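Local coordinates for amidohydrolase 3 domain-containing protein (Pyrococcus horikoshii, PDB 3IGH), which probably hydrolyses carbon-nitrogen bonds other than peptide bonds, as an uncharacterised metal-dependent member of the amidohydrolase family whose natural substrate is not established, at residues Met79-Arg83 with Ile103-Trp108; Leu91-Lys96 with Glu121-Ile125. Residues are numbered along the deposited sequence.

Interaction 1: Met79-Arg83 with Ile103-Trp108; sequences MVDLR and IFGFGW
Apolar side chains gather on both faces of this short parallel strand pair. On the face of Val-80, its CG2 lies 3.9 Å from Ile-103 CG2, and Leu-82 (chi1 m, chi2 t) reaches past side-chain-less Gly-105 to bring CD1 to 3.8 Å from Trp-108 CD1, at the edge of the indole. The beta-branched and leucine side chains on this face pack against helix 88-96. On the other face Met-79 sets CG 3.7 Å from Phe-104 CB and CB 3.8 Å from Phe-106 CD2; its SD, 4.9 Å from the Phe-106 ring centroid, makes an oblique Met-aromatic contact. Phe-106 takes chi1 p, which swings its ring toward segment 79-83, between Met-79 and the Asp-81/Arg-83 pair, with CZ 3.6 Å from Asp-81 OD1. The end-to-end directions of the two segments differ by 18°, so they run parallel, with Val-80 bridging Gly-105 (CA-CA 4.4 Å) and Asp-81 bridging Phe-106 (5.6 Å). These are the two strands of a beta-alpha-beta unit whose crossover contains helix 88-96; strand 80-81 forms one margin of its sheet, and strand 129-133 flanks 103-108 beyond. Three hydrogen bonds fix the register: Val-80 N to Phe-104 O (2.9 Å), Phe-106 N to Val-80 O (3.0 Å) and Leu-82 N to Phe-106 O (2.8 Å). Gly-107, at phi/psi 93/3, leaves room for Arg-83 CG, where a CB would clash. At the polar edge Asp-81 OD1 accepts from Arg-83 N (3.1 Å), an Asx turn, and from Arg-83 NE (3.0 Å), while Arg-83 NH2 meets Asp-81 OD2 at 2.8 Å in a salt bridge. Phe-106 CE1 covers one face of that guanidinium, 3.8 Å from Arg-83 NE.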
loop_
_atom_site.group_PDB
_atom_site.type_symbol
_atom_site.label_atom_id
_atom_site.label_comp_id
_atom_site.label_asym_id
_atom_site.label_seq_id
_atom_site.Cartn_x
_atom_site.Cartn_y
_atom_site.Cartn_z
ATOM N N MET A 79 0.028 21.730 22.513
ATOM C CA MET A 79 -0.943 22.712 23.008
ATOM C C MET A 79 -0.466 23.389 24.292
ATOM O O MET A 79 0.312 22.817 25.056
ATOM C CB MET A 79 -2.293 22.039 23.283
ATOM C CG MET A 79 -3.274 22.057 22.136
ATOM S SD MET A 79 -4.843 21.298 22.604
ATOM C CE MET A 79 -5.882 21.808 21.251
ATOM N N VAL A 80 -0.947 24.610 24.517
ATOM C CA VAL A 80 -0.748 25.300 25.787
ATOM C C VAL A 80 -1.734 24.758 26.826
ATOM O O VAL A 80 -2.955 24.750 26.611
ATOM C CB VAL A 80 -0.899 26.843 25.643
ATOM C CG1 VAL A 80 -0.618 27.544 26.971
ATOM C CG2 VAL A 80 0.051 27.380 24.577
ATOM N N ASP A 81 -1.190 24.306 27.952
ATOM C CA ASP A 81 -1.983 23.761 29.047
ATOM C C ASP A 81 -2.454 24.906 29.957
ATOM O O ASP A 81 -1.647 25.536 30.646
ATOM C CB ASP A 81 -1.133 22.745 29.825
ATOM C CG ASP A 81 -1.937 21.937 30.834
ATOM O OD1 ASP A 81 -3.129 22.238 31.068
ATOM O OD2 ASP A 81 -1.367 20.979 31.396
ATOM N N LEU A 82 -3.764 25.147 29.962
ATOM C CA LEU A 82 -4.369 26.225 30.743
ATOM C C LEU A 82 -5.086 25.729 31.998
ATOM O O LEU A 82 -5.760 26.505 32.681
ATOM C CB LEU A 82 -5.339 27.045 29.880
ATOM C CG LEU A 82 -4.813 27.616 28.558
ATOM C CD1 LEU A 82 -5.972 28.152 27.720
ATOM C CD2 LEU A 82 -3.757 28.695 28.787
ATOM N N ARG A 83 -4.944 24.440 32.301
ATOM C CA ARG A 83 -5.543 23.873 33.507
ATOM C C ARG A 83 -4.912 24.515 34.732
ATOM O O ARG A 83 -3.694 24.678 34.797
ATOM C CB ARG A 83 -5.343 22.359 33.558
ATOM C CG ARG A 83 -6.154 21.594 32.533
ATOM C CD ARG A 83 -5.844 20.114 32.600
ATOM N NE ARG A 83 -4.444 19.852 32.280
ATOM C CZ ARG A 83 -3.907 18.640 32.217
ATOM N NH1 ARG A 83 -4.649 17.570 32.459
ATOM N NH2 ARG A 83 -2.629 18.497 31.910
ATOM N N ILE A 103 -1.693 29.355 17.937
ATOM C CA ILE A 103 -1.578 28.961 19.333
ATOM C C ILE A 103 -2.860 28.272 19.771
ATOM O O ILE A 103 -3.912 28.904 19.889
ATOM C CB ILE A 103 -1.245 30.166 20.257
ATOM C CG1 ILE A 103 -0.014 30.933 19.737
ATOM C CG2 ILE A 103 -1.043 29.698 21.700
ATOM C CD1 ILE A 103 1.270 30.093 19.585
ATOM N N PHE A 104 -2.763 26.962 19.974
ATOM C CA PHE A 104 -3.879 26.160 20.457
ATOM C C PHE A 104 -3.694 25.927 21.954
ATOM O O PHE A 104 -2.587 25.643 22.414
ATOM C CB PHE A 104 -3.949 24.810 19.727
ATOM C CG PHE A 104 -4.399 24.902 18.291
ATOM C CD1 PHE A 104 -5.740 25.116 17.977
ATOM C CD2 PHE A 104 -3.486 24.739 17.253
ATOM C CE1 PHE A 104 -6.162 25.186 16.647
ATOM C CE2 PHE A 104 -3.897 24.806 15.918
ATOM C CZ PHE A 104 -5.239 25.030 15.618
ATOM N N GLY A 105 -4.780 26.059 22.705
ATOM C CA GLY A 105 -4.749 25.835 24.137
ATOM C C GLY A 105 -5.930 25.005 24.587
ATOM O O GLY A 105 -6.902 24.843 23.847
ATOM N N PHE A 106 -5.855 24.495 25.812
ATOM C CA PHE A 106 -6.929 23.659 26.356
ATOM C C PHE A 106 -6.966 23.753 27.878
ATOM O O PHE A 106 -5.964 24.086 28.515
ATOM C CB PHE A 106 -6.756 22.182 25.928
ATOM C CG PHE A 106 -5.714 21.430 26.728
ATOM C CD1 PHE A 106 -6.083 20.649 27.829
ATOM C CD2 PHE A 106 -4.368 21.510 26.389
ATOM C CE1 PHE A 106 -5.123 19.974 28.581
ATOM C CE2 PHE A 106 -3.407 20.827 27.123
ATOM C CZ PHE A 106 -3.784 20.064 28.226
ATOM N N GLY A 107 -8.125 23.428 28.445
ATOM C CA GLY A 107 -8.226 23.170 29.872
ATOM C C GLY A 107 -8.598 24.320 30.786
ATOM O O GLY A 107 -8.632 24.132 32.003
ATOM N N TRP A 108 -8.886 25.502 30.235
ATOM C CA TRP A 108 -9.278 26.636 31.086
ATOM C C TRP A 108 -10.668 26.433 31.666
ATOM O O TRP A 108 -11.483 25.700 31.111
ATOM C CB TRP A 108 -9.181 27.995 30.352
ATOM C CG TRP A 108 -10.107 28.147 29.164
ATOM C CD1 TRP A 108 -9.775 27.948 27.854
ATOM C CD2 TRP A 108 -11.494 28.533 29.171
ATOM N NE1 TRP A 108 -10.863 28.165 27.051
ATOM C CE2 TRP A 108 -11.928 28.539 27.826
ATOM C CE3 TRP A 108 -12.409 28.878 30.175
ATOM C CZ2 TRP A 108 -13.240 28.866 27.461
ATOM C CZ3 TRP A 108 -13.711 29.202 29.810
ATOM C CH2 TRP A 108 -14.114 29.199 28.466
#

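Interaction 2: Leu91-Lys96 with Glu121-Ile125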
loop_
_atom_site.group_PDB
_atom_site.type_symbol
_atom_site.label_atom_id
_atom_site.label_comp_id
_atom_site.label_asym_id
_atom_site.label_seq_id
_atom_site.Cartn_x
_atom_site.Cartn_y
_atom_site.Cartn_z
ATOM N N LEU A 91 -3.459 33.245 32.220
ATOM C CA LEU A 91 -3.853 32.618 30.960
ATOM C C LEU A 91 -3.117 33.230 29.760
ATOM O O LEU A 91 -2.573 32.494 28.932
ATOM C CB LEU A 91 -5.379 32.693 30.802
ATOM C CG LEU A 91 -6.112 32.100 29.595
ATOM C CD1 LEU A 91 -7.384 31.402 30.042
ATOM C CD2 LEU A 91 -6.441 33.183 28.561
ATOM N N ILE A 92 -3.072 34.565 29.691
ATOM C CA ILE A 92 -2.385 35.273 28.598
ATOM C C ILE A 92 -0.877 35.016 28.650
ATOM O O ILE A 92 -0.233 34.831 27.615
ATOM C CB ILE A 92 -2.693 36.815 28.602
ATOM C CG1 ILE A 92 -4.200 37.088 28.482
ATOM C CG2 ILE A 92 -1.915 37.562 27.505
ATOM C CD1 ILE A 92 -4.841 36.672 27.165
ATOM N N GLN A 93 -0.328 34.981 29.860
ATOM C CA GLN A 93 1.088 34.711 30.067
ATOM C C GLN A 93 1.484 33.336 29.510
ATOM O O GLN A 93 2.513 33.213 28.833
ATOM C CB GLN A 93 1.431 34.831 31.555
ATOM C CG GLN A 93 2.914 35.031 31.851
ATOM C CD GLN A 93 3.222 35.138 33.345
ATOM O OE1 GLN A 93 4.316 35.557 33.732
ATOM N NE2 GLN A 93 2.261 34.758 34.187
ATOM N N ARG A 94 0.647 32.326 29.767
ATOM C CA ARG A 94 0.862 30.965 29.253
ATOM C C ARG A 94 0.784 30.908 27.729
ATOM O O ARG A 94 1.631 30.283 27.077
ATOM C CB ARG A 94 -0.146 29.983 29.863
ATOM C CG ARG A 94 0.054 29.725 31.350
ATOM C CD ARG A 94 -0.891 28.650 31.866
ATOM N NE ARG A 94 -0.903 28.604 33.324
ATOM C CZ ARG A 94 -1.376 27.595 34.050
ATOM N NH1 ARG A 94 -1.874 26.511 33.463
ATOM N NH2 ARG A 94 -1.336 27.667 35.373
ATOM N N LEU A 95 -0.221 31.572 27.168
ATOM C CA LEU A 95 -0.403 31.591 25.717
ATOM C C LEU A 95 0.723 32.316 24.973
ATOM O O LEU A 95 1.079 31.933 23.855
ATOM C CB LEU A 95 -1.771 32.166 25.350
ATOM C CG LEU A 95 -2.955 31.294 25.765
ATOM C CD1 LEU A 95 -4.238 32.065 25.620
ATOM C CD2 LEU A 95 -3.003 29.971 24.964
ATOM N N LYS A 96 1.297 33.338 25.607
ATOM C CA LYS A 96 2.441 34.064 25.041
ATOM C C LYS A 96 3.723 33.226 24.967
ATOM O O LYS A 96 4.596 33.506 24.150
ATOM C CB LYS A 96 2.691 35.372 25.800
ATOM C CG LYS A 96 1.726 36.486 25.420
ATOM C CD LYS A 96 2.191 37.837 25.946
ATOM C CE LYS A 96 1.276 38.958 25.465
ATOM N NZ LYS A 96 1.753 40.293 25.911
ATOM N N GLU A 121 -9.486 40.069 24.961
ATOM C CA GLU A 121 -8.326 39.762 25.812
ATOM C C GLU A 121 -7.278 38.947 25.058
ATOM O O GLU A 121 -6.071 39.155 25.213
ATOM C CB GLU A 121 -8.767 39.016 27.075
ATOM C CG GLU A 121 -9.549 39.872 28.072
ATOM C CD GLU A 121 -10.475 39.062 28.977
ATOM O OE1 GLU A 121 -11.196 39.687 29.781
ATOM O OE2 GLU A 121 -10.496 37.812 28.890
ATOM N N LEU A 122 -7.754 38.042 24.208
ATOM C CA LEU A 122 -6.871 37.174 23.436
ATOM C C LEU A 122 -6.235 37.895 22.242
ATOM O O LEU A 122 -5.280 37.386 21.645
ATOM C CB LEU A 122 -7.629 35.927 22.981
ATOM C CG LEU A 122 -8.164 35.008 24.083
ATOM C CD1 LEU A 122 -9.029 33.913 23.472
ATOM C CD2 LEU A 122 -7.032 34.418 24.906
ATOM N N ASN A 123 -6.759 39.076 21.904
ATOM C CA ASN A 123 -6.147 39.936 20.878
ATOM C C ASN A 123 -4.749 40.433 21.260
ATOM O O ASN A 123 -3.973 40.844 20.393
ATOM C CB ASN A 123 -7.071 41.105 20.508
ATOM C CG ASN A 123 -8.215 40.687 19.595
ATOM O OD1 ASN A 123 -8.128 39.687 18.876
ATOM N ND2 ASN A 123 -9.295 41.457 19.617
ATOM N N ALA A 124 -4.423 40.354 22.553
ATOM C CA ALA A 124 -3.092 40.700 23.072
ATOM C C ALA A 124 -1.976 39.770 22.582
ATOM O O ALA A 124 -0.798 40.117 22.646
ATOM C CB ALA A 124 -3.110 40.745 24.596
ATOM N N ILE A 125 -2.349 38.584 22.107
ATOM C CA ILE A 125 -1.392 37.672 21.488
ATOM C C ILE A 125 -1.423 37.908 19.980
ATOM O O ILE A 125 -2.490 37.854 19.361
ATOM C CB ILE A 125 -1.718 36.200 21.822
ATOM C CG1 ILE A 125 -1.725 35.992 23.340
ATOM C CG2 ILE A 125 -0.701 35.260 21.178
ATOM C CD1 ILE A 125 -3.011 35.408 23.864
#
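Apolar packing does most of the work between helix 88-96 and the segment 121-125, with no hydrogen bond across the interface. Leu-122 CD2 meets three side chains of the helix: Leu-95 CD1 at 3.7 Å, and Leu-91 CD2 and Ile-92 CD1 at 3.9 Å each. Positions 91, 92 and 95 lie along one side of the helix, so successive turns offer branched side chains to a single leucine. Ile-125 fills the next gap, its CD1 lying 3.8 Å from Leu-95 CB and 4.0 Å from Ile-92 CD1. Ala-124, whose short side chain points toward the helix at the exposed border, adds a looser contact, its CB 4.5 Å from Ile-92 CG2. The backbones come to 7.1 Å between the CA atoms of Ile-92 and Leu-122 and 6.4 Å between those of Lys-96 and Ile-125. Here the chain leaves helix 119-122 through a type I beta turn, Leu-122 to Ile-125, closed by Ile-125 N to Leu-122 O (3.2 Å), and heads for strand 129-133; Leu-91, Leu-95 and Leu-122 all also touch Ile-131 of that strand, filling the layer between helix and sheet. Side chain also meets backbone carbonyl: Ile-92 CD1 approaches Glu-121 O at 3.4 Å, and Lys-96 CE comes to 3.7 Å from Ala-124 O. The long lysine suits the exposed border because its methylenes can cover apolar neighbours, CG lying 4.1 Å from Ile-125 CG1, while its charged amine extends beyond them.

How the interactions relate
Helix 88-96 ties the two contacts together: it belongs to the crossover between the strands of interaction 1 and supplies one side of interaction 2. Their centres are 11 Å apart. Interaction 1 is strand pairing, set by backbone hydrogen bonds and edged by a salt bridge; interaction 2, more distant from the centre of the chain, relies on aliphatic side-chain packing with no hydrogen bond across it. Each combines buried residues with a more exposed border. Arg-94, which makes no contact with 121-125, joins helix 88-96 to interaction 1 directly: its NH1 probably hydrogen-bonds Arg-83 O (2.9 Å) and Asp-81 O (3.0 Å). Leu-95 touches Val-80 and Ile-103 as well, continuing the apolar layer from the sheet.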